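Local coordinates for protein D-threo-3-hydroxyaspartate dehydratase (Delftia, PDB 3WQC) that uses pyridoxal 5'-phosphate to catalyse the dehydration of D-threo-3-hydroxyaspartate, giving oxaloacetate and ammonium, at residues T365-Q373 / Q382-W390. Numbering follows the deposited sequence. Where two conformers were deposited one is given.
Sequences TGAQFPAYQ and QTWERLHGW
The guanidinium of Arg-386 carries Gly-366 O and Ala-367 CA over one face, both lying off its centre. At its edge stands Tyr-372 OH, 2.9 Å from Arg-386 NH2 and within the guanidinium plane. The tyrosine ring is turned 55° from that plane, and its CE2 touches Arg-386 CD at 3.6 Å. Arg-386 follows the second strand of an antiparallel beta hairpin, strands 371-375 and 381-385. Its chain bends at chi3 (-76°), laying the guanidinium against the backbone of Gly-366 and Ala-367. With an alanine here, Tyr-372 OH would probably lose this donor and a gap would open beside the turn 366-369. Arg-386 NH2 makes a weak hydrogen bond to Thr-54 O, beside the probable cofactor lysine Lys-53, linking the C-terminal tail to the barrel domain. Arg-386 N donates to Pro-370 O at 3.0 Å. Further along the tail, His-388 stacks on His-388 of the second subunit. Tyr-372 N donates to Trp-384 O and Trp-384 N to Tyr-372 O, each at 2.8 Å; their side chains share one hairpin face. On the opposite face Ala-371 CB meets Thr-383 CG2 tightly, at 3.5 Å. Beside them Gln-373 NE2 donates to Thr-383 OG1, which is tilted 16° from the amide plane.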
loop_
_atom_site.group_PDB
_atom_site.type_symbol
_atom_site.label_atom_id
_atom_site.label_comp_id
_atom_site.label_asym_id
_atom_site.label_seq_id
_atom_site.Cartn_x
_atom_site.Cartn_y
_atom_site.Cartn_z
ATOM N N THR B 365 -0.932 -6.367 2.063
ATOM C CA THR B 365 -1.511 -5.829 3.341
ATOM C C THR B 365 -0.409 -5.640 4.346
ATOM O O THR B 365 -0.389 -4.563 5.011
ATOM C CB THR B 365 -2.566 -6.820 3.884
ATOM O OG1 THR B 365 -3.630 -6.930 2.910
ATOM C CG2 THR B 365 -3.058 -6.410 5.280
ATOM N N GLY B 366 0.554 -6.564 4.469
ATOM C CA GLY B 366 1.560 -6.418 5.531
ATOM C C GLY B 366 2.365 -5.118 5.348
ATOM O O GLY B 366 2.757 -4.458 6.333
ATOM N N ALA B 367 2.617 -4.727 4.088
ATOM C CA ALA B 367 3.486 -3.587 3.818
ATOM C C ALA B 367 2.845 -2.251 4.287
ATOM O O ALA B 367 3.509 -1.212 4.370
ATOM C CB ALA B 367 3.773 -3.499 2.312
ATOM N N GLN B 368 1.530 -2.271 4.534
ATOM C CA GLN B 368 0.847 -1.062 5.029
ATOM C C GLN B 368 1.113 -0.778 6.505
ATOM O O GLN B 368 0.758 0.314 6.997
ATOM C CB GLN B 368 -0.654 -1.214 4.797
ATOM C CG GLN B 368 -1.016 -1.385 3.312
ATOM C CD GLN B 368 -0.514 -0.210 2.449
ATOM O OE1 GLN B 368 0.599 -0.275 1.819
ATOM N NE2 GLN B 368 -1.301 0.885 2.424
ATOM N N PHE B 369 1.749 -1.704 7.207
ATOM C CA PHE B 369 1.940 -1.548 8.667
ATOM C C PHE B 369 3.409 -1.429 9.044
ATOM O O PHE B 369 4.230 -2.212 8.569
ATOM C CB PHE B 369 1.355 -2.749 9.411
ATOM C CG PHE B 369 -0.133 -2.809 9.270
ATOM C CD1 PHE B 369 -0.735 -3.405 8.150
ATOM C CD2 PHE B 369 -0.959 -2.252 10.265
ATOM C CE1 PHE B 369 -2.141 -3.411 7.992
ATOM C CE2 PHE B 369 -2.357 -2.237 10.119
ATOM C CZ PHE B 369 -2.963 -2.835 8.985
ATOM N N PRO B 370 3.719 -0.545 10.016
ATOM C CA PRO B 370 5.079 -0.486 10.549
ATOM C C PRO B 370 5.428 -1.787 11.286
ATOM O O PRO B 370 6.623 -2.070 11.419
ATOM C CB PRO B 370 5.038 0.677 11.553
ATOM C CG PRO B 370 3.906 1.569 11.042
ATOM C CD PRO B 370 2.878 0.634 10.442
ATOM N N ALA B 371 4.459 -2.535 11.793
ATOM C CA ALA B 371 4.770 -3.675 12.643
ATOM C C ALA B 371 3.548 -4.558 12.635
ATOM O O ALA B 371 2.395 -4.082 12.429
ATOM C CB ALA B 371 5.091 -3.291 14.126
ATOM N N TYR B 372 3.766 -5.823 12.972
ATOM C CA TYR B 372 2.683 -6.774 13.219
ATOM C C TYR B 372 2.474 -6.868 14.742
ATOM O O TYR B 372 3.347 -6.566 15.532
ATOM C CB TYR B 372 3.099 -8.190 12.764
ATOM C CG TYR B 372 3.349 -8.265 11.285
ATOM C CD1 TYR B 372 2.287 -8.404 10.373
ATOM C CD2 TYR B 372 4.650 -8.225 10.767
ATOM C CE1 TYR B 372 2.477 -8.501 8.979
ATOM C CE2 TYR B 372 4.896 -8.329 9.383
ATOM C CZ TYR B 372 3.836 -8.447 8.524
ATOM O OH TYR B 372 4.021 -8.593 7.159
ATOM N N GLN B 373 1.273 -7.330 15.094
ATOM C CA GLN B 373 1.002 -7.704 16.504
ATOM C C GLN B 373 0.955 -9.240 16.518
ATOM O O GLN B 373 -0.015 -9.817 15.911
ATOM C CB GLN B 373 -0.363 -7.057 16.899
ATOM C CG GLN B 373 -0.168 -5.510 16.965
ATOM C CD GLN B 373 0.850 -5.181 18.082
ATOM O OE1 GLN B 373 0.948 -5.884 19.093
ATOM N NE2 GLN B 373 1.583 -4.157 17.911
ATOM N N GLN B 382 2.553 -9.208 20.892
ATOM C CA GLN B 382 3.855 -8.555 20.975
ATOM C C GLN B 382 4.080 -7.819 19.699
ATOM O O GLN B 382 3.683 -8.333 18.646
ATOM C CB GLN B 382 4.925 -9.629 21.106
ATOM C CG GLN B 382 6.277 -9.135 21.482
ATOM C CD GLN B 382 7.204 -10.335 21.768
ATOM O OE1 GLN B 382 7.426 -11.147 20.861
ATOM N NE2 GLN B 382 7.660 -10.502 23.021
ATOM N N THR B 383 4.774 -6.682 19.712
ATOM C CA THR B 383 4.921 -5.907 18.484
ATOM C C THR B 383 6.158 -6.449 17.747
ATOM O O THR B 383 7.271 -6.506 18.330
ATOM C CB THR B 383 5.218 -4.435 18.885
ATOM O OG1 THR B 383 4.072 -3.906 19.563
ATOM C CG2 THR B 383 5.484 -3.545 17.582
ATOM N N TRP B 384 5.976 -6.836 16.471
ATOM C CA TRP B 384 7.060 -7.339 15.620
ATOM C C TRP B 384 7.242 -6.384 14.482
ATOM O O TRP B 384 6.417 -6.336 13.547
ATOM C CB TRP B 384 6.720 -8.705 15.080
ATOM C CG TRP B 384 6.854 -9.818 16.096
ATOM C CD1 TRP B 384 7.099 -9.715 17.484
ATOM C CD2 TRP B 384 6.809 -11.242 15.793
ATOM N NE1 TRP B 384 7.226 -10.961 18.064
ATOM C CE2 TRP B 384 7.044 -11.945 17.073
ATOM C CE3 TRP B 384 6.620 -11.997 14.589
ATOM C CZ2 TRP B 384 7.126 -13.339 17.142
ATOM C CZ3 TRP B 384 6.657 -13.418 14.678
ATOM C CH2 TRP B 384 6.895 -14.060 15.959
ATOM N N GLU B 385 8.298 -5.556 14.545
ATOM C CA GLU B 385 8.529 -4.535 13.507
ATOM C C GLU B 385 8.775 -5.195 12.143
ATOM O O GLU B 385 9.283 -6.339 12.070
ATOM C CB GLU B 385 9.744 -3.701 13.906
ATOM C CG GLU B 385 9.420 -2.780 15.110
ATOM C CD GLU B 385 10.545 -1.816 15.374
ATOM O OE1 GLU B 385 11.526 -1.771 14.580
ATOM O OE2 GLU B 385 10.448 -1.091 16.398
ATOM N N ARG B 386 8.469 -4.458 11.099
ATOM C CA ARG B 386 8.849 -4.910 9.753
ATOM C C ARG B 386 9.360 -3.721 8.989
ATOM O O ARG B 386 9.150 -2.544 9.369
ATOM C CB ARG B 386 7.679 -5.599 9.029
ATOM C CG ARG B 386 6.476 -4.699 8.852
ATOM C CD ARG B 386 5.604 -5.268 7.692
ATOM N NE ARG B 386 6.265 -4.934 6.428
ATOM C CZ ARG B 386 6.044 -5.606 5.276
ATOM N NH1 ARG B 386 6.552 -5.159 4.112
ATOM N NH2 ARG B 386 5.368 -6.785 5.257
ATOM N N LEU B 387 10.009 -3.978 7.842
ATOM C CA LEU B 387 10.687 -2.901 7.076
ATOM C C LEU B 387 9.704 -2.246 6.081
ATOM O O LEU B 387 8.872 -2.929 5.451
ATOM C CB LEU B 387 11.767 -3.607 6.259
ATOM C CG LEU B 387 12.762 -2.711 5.585
ATOM C CD1 LEU B 387 13.468 -1.974 6.737
ATOM C CD2 LEU B 387 13.768 -3.748 4.979
ATOM N N HIS B 388 9.864 -0.930 5.958
ATOM C CA HIS B 388 9.134 -0.127 4.961
ATOM C C HIS B 388 10.141 0.618 4.107
ATOM O O HIS B 388 11.097 1.194 4.610
ATOM C CB HIS B 388 8.261 0.904 5.770
ATOM C CG HIS B 388 7.371 1.714 4.918
ATOM N ND1 HIS B 388 7.305 3.088 5.043
ATOM C CD2 HIS B 388 6.430 1.332 3.971
ATOM C CE1 HIS B 388 6.287 3.543 4.197
ATOM N NE2 HIS B 388 5.751 2.450 3.545
ATOM N N GLY B 389 9.881 0.631 2.787
ATOM C CA GLY B 389 10.694 1.442 1.888
ATOM C C GLY B 389 11.939 0.741 1.346
ATOM O O GLY B 389 11.918 -0.508 1.258
ATOM N N TRP B 390 12.945 1.526 0.934
ATOM C CA TRP B 390 14.098 1.014 0.200
ATOM C C TRP B 390 15.370 1.530 0.809
ATOM O O TRP B 390 15.313 2.378 1.720
ATOM C CB TRP B 390 14.017 1.435 -1.288
ATOM C CG TRP B 390 12.853 0.801 -1.992
ATOM C CD1 TRP B 390 12.884 -0.364 -2.715
ATOM C CD2 TRP B 390 11.440 1.256 -1.980
ATOM N NE1 TRP B 390 11.604 -0.683 -3.165
ATOM C CE2 TRP B 390 10.692 0.294 -2.734
ATOM C CE3 TRP B 390 10.782 2.373 -1.409
ATOM C CZ2 TRP B 390 9.285 0.365 -2.874
ATOM C CZ3 TRP B 390 9.364 2.423 -1.570
ATOM C CH2 TRP B 390 8.641 1.441 -2.289
ATOM O OXT TRP B 390 16.446 1.116 0.314
HETATM O O HOH W 1 3.866 0.553 2.127
HETATM O O HOH W 2 6.190 -1.853 4.747
HETATM O O HOH W 3 6.390 -1.662 7.131
HETATM O O HOH W 4 2.161 -4.996 21.446
#